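Local coordinates for cupin type-2 domain-containing protein (Burkholderia xenovorans, PDB 2O8Q), which is of unknown function but has a cupin-like fold and holds a nickel ion in the crystal, so probably binds a metal as many cupins do, at the interface of chains A and B and the interface of chains A and C. Coordinates in Å, arbitrary orientation; residue numbers count along the deposited sequence, not the author numbering. Chains: chain A/B/C, Hypothetical protein.

Contact 1: the interface of chains A and B. Residues chain A 11-12, 15-16, 18; chain B 27, 29, 45, 47, 111.
The ring of A:Phe18 lies clamped between two arginines of chain B, B:Arg29 and B:Arg47, which belong to strands 26-30 and 42-48 of its cupin fold. Over one face of the ring the guanidinium of B:Arg47 is stacked in a cation-pi contact, the two planes 15° apart, with CZ 3.8 Å from the ring centroid and displaced toward the rim. CB of B:Arg29 sits over the middle of the opposite face, 3.6 Å from the ring centroid, as a CH-pi contact. B:Val45 adds CG1 beside CE2 and CZ of the ring, while the A:Phe18 methylene, CB, packs on CG and CD of B:Glu27. The stacked guanidinium donates from B:Arg47 NH1 to O of A:Gly15 at 3.2 Å, in the carbonyl plane and on a lone pair. Further out, B:Glu27 holds this guanidinium from the side: NE and NH2 of B:Arg47 both reach its OE2 from one face of the carboxylate, NH2 at 2.6 Å in a salt bridge. This grip should fix the rotation of the plate over the ring. B:Arg29, bent at its third torsion (chi3 75°), turns its guanidinium against A:Glu11, whose CA sits 3.9 Å from CZ. Tip to tip, the A:Glu11 and B:Glu111 carboxylates approach without bonding.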
# COMPACT_ATOMS: atom_id res chain seq x y z
N GLU A 11 4.94 19.43 16.36
CA GLU A 11 4.41 20.71 15.90
C GLU A 11 5.13 21.86 16.62
O GLU A 11 5.06 21.94 17.83
CB GLU A 11 2.93 20.77 16.22
CG GLU A 11 2.28 22.00 15.68
CD GLU A 11 0.80 21.95 15.79
OE1 GLU A 11 0.25 21.07 16.49
OE2 GLU A 11 0.18 22.81 15.15
N PRO A 12 5.81 22.75 15.87
CA PRO A 12 6.36 23.97 16.52
C PRO A 12 5.29 24.86 17.15
O PRO A 12 4.13 24.92 16.69
CB PRO A 12 7.08 24.67 15.38
CG PRO A 12 7.37 23.57 14.38
CD PRO A 12 6.15 22.71 14.44
N GLY A 15 3.93 27.98 15.99
CA GLY A 15 3.06 27.91 14.80
C GLY A 15 3.78 27.92 13.46
O GLY A 15 3.15 27.89 12.39
N SER A 16 5.10 27.96 13.52
CA SER A 16 5.94 27.78 12.36
C SER A 16 5.95 26.30 11.91
O SER A 16 5.14 25.49 12.39
CB SER A 16 7.36 28.23 12.71
OG SER A 16 7.90 27.41 13.73
N PHE A 18 5.40 25.37 8.71
CA PHE A 18 4.65 25.23 7.48
C PHE A 18 5.36 25.90 6.34
O PHE A 18 5.97 26.97 6.49
CB PHE A 18 3.25 25.83 7.61
CG PHE A 18 2.33 25.01 8.46
CD1 PHE A 18 2.44 25.04 9.84
CD2 PHE A 18 1.36 24.23 7.87
CE1 PHE A 18 1.57 24.32 10.64
CE2 PHE A 18 0.48 23.49 8.64
CZ PHE A 18 0.60 23.53 10.04
N GLU B 27 -0.63 25.99 2.93
CA GLU B 27 0.74 25.72 3.37
C GLU B 27 0.74 24.38 4.09
O GLU B 27 -0.32 23.92 4.55
CB GLU B 27 1.32 26.84 4.24
CG GLU B 27 0.57 27.11 5.51
CD GLU B 27 1.03 28.35 6.22
OE1 GLU B 27 2.01 28.98 5.80
OE2 GLU B 27 0.39 28.68 7.23
N ARG B 29 2.83 21.29 6.48
CA ARG B 29 3.80 20.86 7.48
C ARG B 29 3.97 19.34 7.30
O ARG B 29 3.00 18.57 7.42
CB ARG B 29 3.36 21.19 8.89
CG ARG B 29 4.33 20.75 9.95
CD ARG B 29 3.97 21.30 11.30
NE ARG B 29 2.82 20.61 11.92
CZ ARG B 29 2.90 19.40 12.51
NH1 ARG B 29 4.05 18.72 12.53
NH2 ARG B 29 1.80 18.85 13.04
N VAL B 45 0.24 18.04 7.28
CA VAL B 45 -0.86 18.89 7.73
C VAL B 45 -0.96 20.11 6.81
O VAL B 45 0.04 20.71 6.44
CB VAL B 45 -0.65 19.37 9.20
CG1 VAL B 45 -1.78 20.33 9.60
CG2 VAL B 45 -0.61 18.13 10.12
N ARG B 47 -2.73 23.73 6.01
CA ARG B 47 -3.41 24.84 6.65
C ARG B 47 -3.81 25.87 5.60
O ARG B 47 -3.04 26.19 4.69
CB ARG B 47 -2.49 25.47 7.69
CG ARG B 47 -3.06 26.42 8.67
CD ARG B 47 -2.01 26.65 9.78
NE ARG B 47 -0.80 27.36 9.31
CZ ARG B 47 0.20 27.73 10.13
NH1 ARG B 47 0.16 27.38 11.41
NH2 ARG B 47 1.26 28.39 9.67
N GLU B 111 -7.32 23.40 9.27
CA GLU B 111 -6.13 22.56 9.37
C GLU B 111 -6.60 21.12 9.18
O GLU B 111 -7.53 20.67 9.86
CB GLU B 111 -5.42 22.73 10.74
CG GLU B 111 -4.05 22.04 10.84
CD GLU B 111 -3.22 22.48 12.06
OE1 GLU B 111 -3.14 23.70 12.29
OE2 GLU B 111 -2.62 21.59 12.75

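Contact 2: the interface of chains A and B. Residues chain A 31-33, 36-37, 43; chain B 5, 7, 65, 67, 92, 94.
A:Val33, at the start of the short helix 33-37, points its two methyls at different side chains of the partner cupin fold. CG1, anti to the backbone N (chi1 164°), meets CE1 of B:Phe65, whereas CG2 reaches CD1 of B:Leu67 at 3.9 Å and CB of B:Phe94. A:Val33 crosses both phenylalanines at about a right angle but meets B:Leu67 obliquely. The other leucine methyl, CD2, packs on CB of A:Ala43 at 3.5 Å, placing the fork of B:Leu67 between helix and strand residues of chain A. One turn along the helix, A:Thr37 brings its methyl CG2 to CZ at the tip of the B:Phe94 ring, 3.6 Å away. Its chi1 of 65° directs OG1 back to the helix, where it donates to O of A:Val33 from above the carbonyl plane. CB of A:Ala36 packs against both CD2 of B:Phe94 and OG1 of B:Thr7, a hydroxyl that donates to O of B:Gln5. Across the patch the polar links run through water. Water 1 joins O of A:Thr31 (2.7 Å) to B:Ser92 OG and B:Thr7 O; water 2 links A:Ala36 O with B:Gln5 N. A:Thr31 OG1 donates to A:Ala43 O at 2.6 Å and accepts from A:Val33 N, tying helix to strand 42-48.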
# COMPACT_ATOMS: atom_id res chain seq x y z
N THR A 31 -13.08 5.41 11.55
CA THR A 31 -13.32 6.31 10.40
C THR A 31 -14.11 5.63 9.26
O THR A 31 -14.62 6.30 8.34
CB THR A 31 -12.01 6.72 9.75
OG1 THR A 31 -11.29 5.56 9.26
CG2 THR A 31 -11.15 7.54 10.72
N GLY A 32 -14.23 4.32 9.29
CA GLY A 32 -14.84 3.55 8.21
C GLY A 32 -13.90 3.06 7.13
O GLY A 32 -14.34 2.45 6.14
N VAL A 33 -12.62 3.38 7.27
CA VAL A 33 -11.64 3.05 6.19
C VAL A 33 -11.51 1.53 6.03
O VAL A 33 -11.42 1.03 4.90
CB VAL A 33 -10.28 3.67 6.47
CG1 VAL A 33 -9.15 3.09 5.65
CG2 VAL A 33 -10.39 5.19 6.22
N ALA A 36 -14.45 0.44 4.03
CA ALA A 36 -14.36 1.06 2.70
C ALA A 36 -13.37 0.38 1.77
O ALA A 36 -13.53 0.40 0.56
CB ALA A 36 -14.04 2.54 2.80
N THR A 37 -12.31 -0.18 2.38
CA THR A 37 -11.22 -0.74 1.62
C THR A 37 -11.13 -2.25 1.73
O THR A 37 -10.15 -2.86 1.30
CB THR A 37 -9.86 -0.15 2.10
OG1 THR A 37 -9.57 -0.52 3.42
CG2 THR A 37 -9.82 1.40 2.00
N ALA A 43 -8.28 3.05 9.78
CA ALA A 43 -7.91 4.26 10.48
C ALA A 43 -8.94 4.49 11.54
O ALA A 43 -10.16 4.35 11.32
CB ALA A 43 -7.84 5.46 9.54
N GLN B 5 -16.10 3.35 -2.30
CA GLN B 5 -16.99 4.45 -1.99
C GLN B 5 -16.33 5.49 -1.12
O GLN B 5 -15.61 5.19 -0.17
CB GLN B 5 -18.21 3.92 -1.28
CG GLN B 5 -19.18 5.03 -0.89
CD GLN B 5 -20.46 4.53 -0.29
OE1 GLN B 5 -20.45 3.80 0.72
NE2 GLN B 5 -21.58 4.93 -0.88
N THR B 7 -16.02 7.68 1.85
CA THR B 7 -16.46 7.26 3.16
C THR B 7 -16.13 8.36 4.15
O THR B 7 -14.98 8.72 4.35
CB THR B 7 -15.81 5.92 3.55
OG1 THR B 7 -16.26 4.94 2.60
CG2 THR B 7 -16.24 5.49 4.96
N PHE B 65 -4.12 5.23 -1.91
CA PHE B 65 -4.79 5.50 -0.67
C PHE B 65 -4.83 6.97 -0.41
O PHE B 65 -3.84 7.67 -0.67
CB PHE B 65 -4.00 4.81 0.48
CG PHE B 65 -4.61 5.07 1.84
CD1 PHE B 65 -5.77 4.47 2.16
CD2 PHE B 65 -4.01 5.93 2.73
CE1 PHE B 65 -6.36 4.73 3.40
CE2 PHE B 65 -4.56 6.17 3.96
CZ PHE B 65 -5.73 5.56 4.28
N LEU B 67 -6.63 9.74 2.61
CA LEU B 67 -7.49 10.03 3.72
C LEU B 67 -7.25 11.42 4.26
O LEU B 67 -6.10 11.82 4.40
CB LEU B 67 -7.22 9.02 4.83
CG LEU B 67 -8.01 9.14 6.12
CD1 LEU B 67 -9.54 8.95 5.95
CD2 LEU B 67 -7.49 8.11 7.22
N SER B 92 -13.66 12.98 8.98
CA SER B 92 -12.71 12.31 8.09
C SER B 92 -13.34 11.98 6.77
O SER B 92 -14.55 11.76 6.70
CB SER B 92 -12.19 11.03 8.71
OG SER B 92 -13.23 10.14 9.09
N PHE B 94 -12.38 9.52 3.47
CA PHE B 94 -11.60 8.57 2.69
C PHE B 94 -12.00 8.77 1.22
O PHE B 94 -13.19 8.68 0.87
CB PHE B 94 -11.92 7.12 3.09
CG PHE B 94 -11.42 6.14 2.10
CD1 PHE B 94 -10.06 5.89 2.04
CD2 PHE B 94 -12.27 5.49 1.22
CE1 PHE B 94 -9.55 5.04 1.06
CE2 PHE B 94 -11.75 4.61 0.26
CZ PHE B 94 -10.40 4.42 0.19
O HOH W 1 -13.80 8.50 7.01
O HOH W 2 -15.93 1.05 -0.55

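Contact 3: the interface of chains A and C. Residues chain A 62, 118, 120-122; chain C 62, 118, 120-122.
A:Thr62 and C:Thr62 meet hydroxyl to hydroxyl across a two-fold axis, joining loops of two cupin-fold chains. The hydrogen bond between A:Thr62 OG1 and C:Thr62 OG1 is short, 2.6 Å, and either hydroxyl could be the donor. The two side chains cross at about a right angle. Each hydroxyl also accepts from the backbone N of alanine in its own chain, A:Ala122 N to A:Thr62 OG1 at 2.9 Å and 162° at the hydrogen, with an equivalent bond in chain C. With chi1 near 68°, OG1 lies between the backbone N and carbonyl carbon of its own residue, while CG2 is anti to the carbonyl carbon. The nearly straight amide bond should hold the hydroxyl in position for its mate.

Apolar contacts flank this polar centre. The methyls of A:Ala122 and C:Ala122 touch end to end, CB to CB at 3.8 Å, and A:Ala122 CB also lies 4.0 Å from C:Thr62 CG2.

Van der Waals contacts with backbone oxygens complete the patch: C:Thr62 CB packs against A:Gly120 O at 3.5 Å, and A:Pro118 CG approaches C:Thr62 O at 3.7 Å. The cis peptide before each proline probably helps shape the loop that brings CG here. The small, reciprocal patch joins chains A and C in the deposited four-chain assembly, and may do the same in solution.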
# COMPACT_ATOMS: atom_id res chain seq x y z
N THR A 62 2.16 -6.78 12.63
CA THR A 62 2.36 -7.25 11.24
C THR A 62 1.74 -6.26 10.24
O THR A 62 0.74 -6.54 9.59
CB THR A 62 1.85 -8.72 11.02
OG1 THR A 62 0.40 -8.77 11.11
CG2 THR A 62 2.45 -9.63 11.95
N PRO A 118 -2.28 -3.71 7.01
CA PRO A 118 -3.71 -3.86 6.77
C PRO A 118 -4.49 -3.46 8.05
O PRO A 118 -3.89 -3.34 9.14
CB PRO A 118 -3.88 -5.37 6.56
CG PRO A 118 -2.78 -5.97 7.44
CD PRO A 118 -1.62 -4.98 7.37
N GLY A 120 -6.43 -5.52 9.70
CA GLY A 120 -6.40 -6.71 10.58
C GLY A 120 -5.01 -7.24 10.82
O GLY A 120 -4.72 -8.40 10.59
N PHE A 121 -4.12 -6.39 11.33
CA PHE A 121 -2.76 -6.84 11.70
C PHE A 121 -2.71 -7.70 12.99
O PHE A 121 -3.58 -7.59 13.92
CB PHE A 121 -1.83 -5.66 11.79
CG PHE A 121 -2.24 -4.63 12.81
CD1 PHE A 121 -3.11 -3.60 12.52
CD2 PHE A 121 -1.76 -4.72 14.11
CE1 PHE A 121 -3.48 -2.68 13.48
CE2 PHE A 121 -2.13 -3.80 15.06
CZ PHE A 121 -3.00 -2.77 14.73
N ALA A 122 -1.72 -8.57 13.06
CA ALA A 122 -1.46 -9.32 14.29
C ALA A 122 -0.42 -8.55 15.16
O ALA A 122 0.26 -7.67 14.68
CB ALA A 122 -0.93 -10.74 13.95
N THR C 62 -2.39 -12.11 7.60
CA THR C 62 -2.58 -10.69 7.96
C THR C 62 -1.92 -9.82 6.90
O THR C 62 -0.91 -9.15 7.16
CB THR C 62 -2.11 -10.40 9.44
OG1 THR C 62 -0.69 -10.54 9.56
CG2 THR C 62 -2.76 -11.28 10.41
N PRO C 118 2.12 -6.77 4.17
CA PRO C 118 3.57 -6.53 4.38
C PRO C 118 4.33 -7.82 4.04
O PRO C 118 3.76 -8.93 3.96
CB PRO C 118 3.63 -6.23 5.87
CG PRO C 118 2.59 -7.08 6.46
CD PRO C 118 1.45 -7.04 5.47
N GLY C 120 6.23 -9.32 6.21
CA GLY C 120 6.18 -10.10 7.42
C GLY C 120 4.80 -10.39 7.95
O GLY C 120 4.51 -10.15 9.08
N PHE C 121 3.89 -10.87 7.10
CA PHE C 121 2.52 -11.23 7.58
C PHE C 121 2.47 -12.47 8.51
O PHE C 121 3.32 -13.35 8.46
CB PHE C 121 1.61 -11.40 6.38
CG PHE C 121 2.00 -12.49 5.47
CD1 PHE C 121 1.57 -13.77 5.74
CD2 PHE C 121 2.80 -12.25 4.36
CE1 PHE C 121 1.88 -14.76 4.92
CE2 PHE C 121 3.15 -13.24 3.55
CZ PHE C 121 2.67 -14.52 3.83
N ALA C 122 1.46 -12.51 9.39
CA ALA C 122 1.16 -13.65 10.23
C ALA C 122 0.13 -14.54 9.53
O ALA C 122 -0.54 -14.13 8.59
CB ALA C 122 0.60 -13.22 11.56

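Contacts 1 and 2 belong to the same two-fold interface between chains A and B, their C-alpha centres about 24 Å apart, and each has a twin with the chains exchanged. Strand 42-48 serves both: chain B supplies residues 45 and 47 to contact 1 and chain A supplies A:Ala43 to contact 2, so with the twins each chain uses this strand in both. Contact 3 uses loops on another surface of chain A, its C-alpha centre about 19 Å from that of contact 2 and about 33 Å from that of contact 1. Chain A can therefore hold B and C simultaneously, and the A-C contact may connect A-B type dimers within the deposited tetramer.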